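Long-range contacts in fiber (Bovine adenovirus 4, PDB 4UE0), which forms the trimeric fibre of the virion, whose head domain, the part described here, probably attaches the virus to a host-cell receptor: residues R33-N39 with W114-R120; P69-C74 with T85-S91. All coordinates share one frame. Where two conformers were deposited one is given. Residue numbers count along the deposited sequence, not the author numbering.

Interaction 1: residues R33-N39 with W114-R120; sequences RYIYILN and WTASITR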
loop_
_atom_site.group_PDB
_atom_site.type_symbol
_atom_site.label_atom_id
_atom_site.label_comp_id
_atom_site.label_asym_id
_atom_site.label_seq_id
_atom_site.Cartn_x
_atom_site.Cartn_y
_atom_site.Cartn_z
ATOM N N ARG A 33 -9.633 -2.308 19.191
ATOM C CA ARG A 33 -10.301 -2.281 17.899
ATOM C C ARG A 33 -10.222 -3.654 17.213
ATOM O O ARG A 33 -9.398 -4.503 17.601
ATOM C CB ARG A 33 -9.637 -1.225 16.998
ATOM C CG ARG A 33 -8.144 -1.465 16.728
ATOM C CD ARG A 33 -7.646 -0.580 15.574
ATOM N NE ARG A 33 -6.203 -0.695 15.318
ATOM C CZ ARG A 33 -5.567 -0.251 14.226
ATOM N NH1 ARG A 33 -6.216 0.317 13.228
ATOM N NH2 ARG A 33 -4.241 -0.404 14.128
ATOM N N TYR A 34 -11.082 -3.887 16.215
ATOM C CA TYR A 34 -10.847 -4.971 15.246
ATOM C C TYR A 34 -10.426 -4.316 13.954
ATOM O O TYR A 34 -11.003 -3.316 13.555
ATOM C CB TYR A 34 -12.086 -5.842 15.003
ATOM C CG TYR A 34 -12.319 -6.875 16.058
ATOM C CD1 TYR A 34 -12.156 -6.572 17.407
ATOM C CD2 TYR A 34 -12.712 -8.155 15.712
ATOM C CE1 TYR A 34 -12.384 -7.518 18.383
ATOM C CE2 TYR A 34 -12.941 -9.119 16.678
ATOM C CZ TYR A 34 -12.770 -8.797 18.013
ATOM O OH TYR A 34 -12.991 -9.740 19.004
ATOM N N ILE A 35 -9.411 -4.891 13.324
ATOM C CA ILE A 35 -8.974 -4.466 11.997
ATOM C C ILE A 35 -9.363 -5.556 10.986
ATOM O O ILE A 35 -9.125 -6.748 11.214
ATOM C CB ILE A 35 -7.464 -4.251 11.921
ATOM C CG1 ILE A 35 -6.976 -3.443 13.106
ATOM C CG2 ILE A 35 -7.121 -3.552 10.627
ATOM C CD1 ILE A 35 -5.463 -3.438 13.236
ATOM N N TYR A 36 -9.980 -5.107 9.896
ATOM C CA TYR A 36 -10.419 -5.961 8.794
ATOM C C TYR A 36 -9.578 -5.575 7.593
ATOM O O TYR A 36 -9.627 -4.431 7.145
ATOM C CB TYR A 36 -11.900 -5.750 8.502
ATOM C CG TYR A 36 -12.750 -6.092 9.689
ATOM C CD1 TYR A 36 -13.121 -7.395 9.918
ATOM C CD2 TYR A 36 -13.126 -5.124 10.609
ATOM C CE1 TYR A 36 -13.860 -7.753 11.034
ATOM C CE2 TYR A 36 -13.880 -5.462 11.729
ATOM C CZ TYR A 36 -14.246 -6.782 11.928
ATOM O OH TYR A 36 -14.988 -7.133 13.019
ATOM N N ILE A 37 -8.790 -6.526 7.093
ATOM C CA ILE A 37 -7.839 -6.291 6.002
ATOM C C ILE A 37 -8.263 -7.129 4.800
ATOM O O ILE A 37 -8.534 -8.330 4.933
ATOM C CB ILE A 37 -6.399 -6.637 6.438
ATOM C CG1 ILE A 37 -5.919 -5.644 7.502
ATOM C CG2 ILE A 37 -5.444 -6.621 5.257
ATOM C CD1 ILE A 37 -4.792 -6.152 8.365
ATOM N N LEU A 38 -8.275 -6.488 3.638
ATOM C CA LEU A 38 -8.497 -7.167 2.369
ATOM C C LEU A 38 -7.365 -6.791 1.434
ATOM O O LEU A 38 -7.113 -5.603 1.224
ATOM C CB LEU A 38 -9.827 -6.746 1.731
ATOM C CG LEU A 38 -10.185 -7.421 0.408
ATOM C CD1 LEU A 38 -10.298 -8.929 0.530
ATOM C CD2 LEU A 38 -11.480 -6.845 -0.156
ATOM N N ASN A 39 -6.702 -7.780 0.853
ATOM C CA ASN A 39 -5.757 -7.456 -0.153
ATOM C C ASN A 39 -5.854 -8.290 -1.381
ATOM O O ASN A 39 -6.538 -9.288 -1.429
ATOM C CB ASN A 39 -4.390 -7.451 0.408
ATOM C CG ASN A 39 -4.015 -8.744 0.988
ATOM O OD1 ASN A 39 -4.340 -9.820 0.458
ATOM N ND2 ASN A 39 -3.357 -8.677 2.137
ATOM N N TRP A 114 -3.028 -4.247 -4.183
ATOM C CA TRP A 114 -3.624 -3.251 -3.294
ATOM C C TRP A 114 -4.035 -3.887 -2.006
ATOM O O TRP A 114 -4.241 -5.089 -1.899
ATOM C CB TRP A 114 -4.816 -2.536 -3.964
ATOM C CG TRP A 114 -5.888 -3.434 -4.512
ATOM C CD1 TRP A 114 -6.027 -3.824 -5.803
ATOM C CD2 TRP A 114 -7.002 -4.006 -3.803
ATOM N NE1 TRP A 114 -7.147 -4.582 -5.949
ATOM C CE2 TRP A 114 -7.748 -4.733 -4.729
ATOM C CE3 TRP A 114 -7.420 -3.991 -2.465
ATOM C CZ2 TRP A 114 -8.875 -5.466 -4.361
ATOM C CZ3 TRP A 114 -8.512 -4.741 -2.102
ATOM C CH2 TRP A 114 -9.230 -5.462 -3.051
ATOM N N THR A 115 -4.199 -3.023 -1.012
ATOM C CA THR A 115 -4.673 -3.425 0.282
ATOM C C THR A 115 -5.649 -2.392 0.832
ATOM O O THR A 115 -5.381 -1.208 0.741
ATOM C CB THR A 115 -3.536 -3.532 1.349
ATOM O OG1 THR A 115 -2.577 -4.519 0.963
ATOM C CG2 THR A 115 -4.115 -3.898 2.733
ATOM N N ALA A 116 -6.717 -2.872 1.441
ATOM C CA ALA A 116 -7.707 -2.041 2.116
ATOM C C ALA A 116 -7.763 -2.423 3.577
ATOM O O ALA A 116 -7.550 -3.590 3.940
ATOM C CB ALA A 116 -9.091 -2.228 1.501
ATOM N N SER A 117 -8.088 -1.471 4.451
ATOM C CA SER A 117 -8.170 -1.730 5.886
ATOM C C SER A 117 -9.297 -0.902 6.485
ATOM O O SER A 117 -9.343 0.318 6.268
ATOM C CB SER A 117 -6.849 -1.273 6.591
ATOM O OG SER A 117 -6.967 -1.339 8.009
ATOM N N ILE A 118 -10.163 -1.580 7.243
ATOM C CA ILE A 118 -11.210 -0.941 8.029
ATOM C C ILE A 118 -10.969 -1.276 9.494
ATOM O O ILE A 118 -10.737 -2.429 9.836
ATOM C CB ILE A 118 -12.598 -1.425 7.591
ATOM C CG1 ILE A 118 -12.982 -0.820 6.257
ATOM C CG2 ILE A 118 -13.656 -1.033 8.623
ATOM C CD1 ILE A 118 -14.252 -1.364 5.643
ATOM N N THR A 119 -11.067 -0.260 10.349
ATOM C CA THR A 119 -11.109 -0.477 11.794
ATOM C C THR A 119 -12.520 -0.303 12.345
ATOM O O THR A 119 -13.199 0.678 12.033
ATOM C CB THR A 119 -10.191 0.523 12.505
ATOM O OG1 THR A 119 -8.848 0.181 12.200
ATOM C CG2 THR A 119 -10.424 0.523 14.013
ATOM N N ARG A 120 -12.954 -1.263 13.163
ATOM C CA ARG A 120 -14.177 -1.128 13.973
ATOM C C ARG A 120 -13.760 -1.002 15.436
ATOM O O ARG A 120 -12.994 -1.833 15.950
ATOM C CB ARG A 120 -15.077 -2.340 13.786
ATOM C CG ARG A 120 -16.162 -2.478 14.853
ATOM C CD ARG A 120 -16.994 -3.756 14.717
ATOM N NE ARG A 120 -16.391 -4.911 15.387
ATOM C CZ ARG A 120 -17.035 -6.053 15.636
ATOM N NH1 ARG A 120 -18.315 -6.215 15.273
ATOM N NH2 ARG A 120 -16.400 -7.047 16.256
#
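Six backbone hydrogen bonds fix strands 34-39 and 114-120 as antiparallel neighbours, their axes 4.6 Å apart at closest approach and their directions at 165°. They come in reciprocal pairs: Tyr34 with Arg120, Tyr36 with Ile118 and Leu38 with Ala116. The span is narrow: Tyr36 N to Ile118 O is 2.8 Å. Leu38 N to Ala116 O is 3.0 Å. These same residues put their side chains on one face. Arg120, with chi1 t, chi2 t and chi3 p, folds back over the partner strand: its CZ comes within 3.5 Å of Tyr36 OH, which lies over one face of the guanidinium, and its NH2 is 3.9 Å from Tyr34 CD2. The cation-pi geometry is long, Arg120 CZ being 5.0 Å from the centroid of the Tyr34 ring, so the attraction is at most weak. Trp114 takes chi1 p, which brings its indole nearer strand 34-39, CH2 being 3.9 Å from CD2 of Leu38, a t,p leucine. The other face carries Ile35, Ile37, Asn39, Thr115, Ser117 and Thr119. There Arg33 (chi1 p, then extended) donates from NH1 to Thr119 OG1 at 2.8 Å, while Ile35 CG2 packs 3.4 Å from Ser117 OG. Ser117 OG, and Thr119 OG1 besides its bond to Arg33, hydrogen-bond Ser41 of a second subunit, so both residues lie at the trimer interface. Strand 34-40 is flanked on its far edge by strand 19-29, through backbone bonds of Ile35 to Ile28 and Ile37 to Gln26, whereas Trp114, Ala116 and Ile118 pack on strand 70-77 of the opposing sheet.

Interaction 2: residues P69-C74 with T85-S91; sequences PFYASC and TYGVTIS
Build residues 70-74 as an extended strand antiparallel to 85-91, with axes 4.5 Å apart at closest approach and N-to-C directions at 155°; psi nears 180° at Ala72 (-140/-178) and Cys74 (-148/175). Pro69 precedes the strand (-67/159); its CB lies 3.3 Å from Ile90 O and 3.6 Å from Thr89 CG2. Phe70 opposes Ile90 as a hydrogen-bonded pair: Phe70 N to Ile90 O is 3.0 Å and Ile90 N to Phe70 O 2.9 Å. With chi1 m the Phe70 ring leads away from the partner strand, but its CB stays 3.8 Å from CD1 of Ile90 (chi1 m, chi2 off-well at 93°). Tyr71, non-hydrogen-bonded to Thr89, turns to the other face; chi1 t brings its OH 3.6 Å from Gly87 CA, where a modelled CB would crowd the ring, and the hydroxyl hydrogen-bonds Thr75 OG1 of a second subunit. Ala72 pairs with Val88 (Ala72 N to Val88 O 2.9 Å, Val88 N to Ala72 O 2.8 Å). Ser73 sits opposite Gly87, and Ser73 CA makes a CH...O contact of 3.1 Å to Tyr86 O. Cys74 pairs with Tyr86: Cys74 N to Tyr86 O is 3.0 Å and Tyr86 N to Cys74 O 2.8 Å. Cys74 chi1 p sets SG 3.7 Å from CG2 of Val88 (chi1 t) and obliquely 5.4 Å from the ring centroid of Tyr86 (chi1 m). Phe70, Ala72, Cys74, Tyr86, Val88 and Ile90 share one face. This is a regular antiparallel beta hairpin of strands 70-77 and 83-93, forming one edge of a sheet in the beta-sandwich of the fibre head.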
loop_
_atom_site.group_PDB
_atom_site.type_symbol
_atom_site.label_atom_id
_atom_site.label_comp_id
_atom_site.label_asym_id
_atom_site.label_seq_id
_atom_site.Cartn_x
_atom_site.Cartn_y
_atom_site.Cartn_z
ATOM N N PRO A 69 -18.278 0.073 2.396
ATOM C CA PRO A 69 -17.409 -0.772 1.582
ATOM C C PRO A 69 -15.942 -0.479 1.882
ATOM O O PRO A 69 -15.603 0.623 2.350
ATOM C CB PRO A 69 -17.760 -0.371 0.144
ATOM C CG PRO A 69 -18.924 0.505 0.196
ATOM C CD PRO A 69 -19.000 1.063 1.577
ATOM N N PHE A 70 -15.094 -1.439 1.560
ATOM C CA PHE A 70 -13.665 -1.196 1.540
ATOM C C PHE A 70 -13.332 -0.287 0.356
ATOM O O PHE A 70 -13.908 -0.434 -0.723
ATOM C CB PHE A 70 -12.900 -2.497 1.408
ATOM C CG PHE A 70 -13.014 -3.411 2.589
ATOM C CD1 PHE A 70 -14.005 -4.381 2.664
ATOM C CD2 PHE A 70 -12.077 -3.358 3.609
ATOM C CE1 PHE A 70 -14.089 -5.214 3.763
ATOM C CE2 PHE A 70 -12.155 -4.218 4.692
ATOM C CZ PHE A 70 -13.159 -5.134 4.770
ATOM N N TYR A 71 -12.376 0.628 0.570
ATOM C CA TYR A 71 -11.914 1.514 -0.495
ATOM C C TYR A 71 -10.389 1.493 -0.523
ATOM O O TYR A 71 -9.728 1.788 0.460
ATOM C CB TYR A 71 -12.443 2.973 -0.313
ATOM C CG TYR A 71 -11.872 3.881 -1.359
ATOM C CD1 TYR A 71 -12.239 3.761 -2.711
ATOM C CD2 TYR A 71 -10.855 4.742 -1.048
ATOM C CE1 TYR A 71 -11.613 4.476 -3.695
ATOM C CE2 TYR A 71 -10.220 5.492 -2.029
ATOM C CZ TYR A 71 -10.560 5.326 -3.369
ATOM O OH TYR A 71 -9.907 6.003 -4.364
ATOM N N ALA A 72 -9.832 1.202 -1.701
ATOM C CA ALA A 72 -8.393 1.195 -1.939
ATOM C C ALA A 72 -8.113 1.797 -3.301
ATOM O O ALA A 72 -9.025 2.250 -3.991
ATOM C CB ALA A 72 -7.841 -0.220 -1.835
ATOM N N SER A 73 -6.852 1.844 -3.719
ATOM C CA SER A 73 -6.501 2.273 -5.058
ATOM C C SER A 73 -5.459 1.354 -5.650
ATOM O O SER A 73 -4.750 0.631 -4.933
ATOM C CB SER A 73 -6.014 3.716 -5.119
ATOM O OG SER A 73 -4.736 3.818 -4.531
ATOM N N CYS A 74 -5.377 1.371 -6.963
ATOM C CA CYS A 74 -4.378 0.640 -7.706
ATOM C C CYS A 74 -4.030 1.408 -8.946
ATOM O O CYS A 74 -4.650 2.436 -9.244
ATOM C CB CYS A 74 -4.878 -0.780 -8.017
ATOM S SG CYS A 74 -6.278 -0.838 -9.125
ATOM N N THR A 85 -4.460 5.842 -12.175
ATOM C CA THR A 85 -4.862 5.411 -10.834
ATOM C C THR A 85 -6.359 5.136 -10.821
ATOM O O THR A 85 -7.148 5.915 -11.342
ATOM C CB THR A 85 -4.494 6.473 -9.800
ATOM O OG1 THR A 85 -3.092 6.725 -9.872
ATOM C CG2 THR A 85 -4.825 6.020 -8.398
ATOM N N TYR A 86 -6.739 4.000 -10.244
ATOM C CA TYR A 86 -8.121 3.561 -10.108
ATOM C C TYR A 86 -8.511 3.448 -8.668
ATOM O O TYR A 86 -7.738 2.917 -7.855
ATOM C CB TYR A 86 -8.336 2.201 -10.761
ATOM C CG TYR A 86 -7.900 2.131 -12.196
ATOM C CD1 TYR A 86 -6.602 1.758 -12.517
ATOM C CD2 TYR A 86 -8.770 2.401 -13.243
ATOM C CE1 TYR A 86 -6.167 1.661 -13.808
ATOM C CE2 TYR A 86 -8.337 2.322 -14.566
ATOM C CZ TYR A 86 -7.050 1.937 -14.843
ATOM O OH TYR A 86 -6.628 1.861 -16.163
ATOM N N GLY A 87 -9.704 3.932 -8.358
ATOM C CA GLY A 87 -10.315 3.633 -7.088
ATOM C C GLY A 87 -10.927 2.239 -7.114
ATOM O O GLY A 87 -11.467 1.824 -8.144
ATOM N N VAL A 88 -10.822 1.518 -6.004
ATOM C CA VAL A 88 -11.309 0.149 -5.879
ATOM C C VAL A 88 -12.261 0.100 -4.684
ATOM O O VAL A 88 -11.866 0.399 -3.574
ATOM C CB VAL A 88 -10.160 -0.842 -5.641
ATOM C CG1 VAL A 88 -10.715 -2.257 -5.724
ATOM C CG2 VAL A 88 -9.022 -0.646 -6.628
ATOM N N THR A 89 -13.526 -0.169 -4.967
ATOM C CA THR A 89 -14.554 -0.232 -3.918
ATOM C C THR A 89 -15.049 -1.662 -3.841
ATOM O O THR A 89 -15.513 -2.197 -4.855
ATOM C CB THR A 89 -15.704 0.740 -4.249
ATOM O OG1 THR A 89 -15.181 2.086 -4.347
ATOM C CG2 THR A 89 -16.761 0.700 -3.151
ATOM N N ILE A 90 -14.940 -2.269 -2.671
ATOM C CA ILE A 90 -15.287 -3.667 -2.494
ATOM C C ILE A 90 -16.419 -3.778 -1.491
ATOM O O ILE A 90 -16.322 -3.343 -0.359
ATOM C CB ILE A 90 -14.112 -4.521 -2.023
ATOM C CG1 ILE A 90 -12.836 -4.241 -2.824
ATOM C CG2 ILE A 90 -14.514 -5.988 -2.132
ATOM C CD1 ILE A 90 -11.894 -3.193 -2.235
ATOM N N SER A 91 -17.529 -4.308 -1.988
ATOM C CA SER A 91 -18.803 -4.368 -1.268
ATOM C C SER A 91 -19.381 -5.797 -1.333
ATOM O O SER A 91 -18.944 -6.598 -2.156
ATOM C CB SER A 91 -19.784 -3.358 -1.891
ATOM O OG SER A 91 -20.013 -3.584 -3.266
#

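How the interactions relate
Interactions 1 and 2 belong to the two opposed antiparallel sheets of the head domain, and their centres are about 12 Å apart. The 69-91 hairpin is nested in the chain between strands 34-40 and 114-120, so the pairing in interaction 1 brackets it. Side chains of one sheet meet side chains and backbone of the other: Phe70 CE2 approaches Tyr36 O at 3.5 Å and Phe70 CD2 approaches Ile118 CD1 at 3.6 Å, while Trp114 CH2 is 3.6 Å from Ile90 CD1 and Trp114 CB 3.3 Å from Ser73 O. Both contacts touch the second subunit, whose Gln42 packs on Ile118 and Phe70, hence against both sheets, and hydrogen-bonds Pro69 O and Tyr71 N.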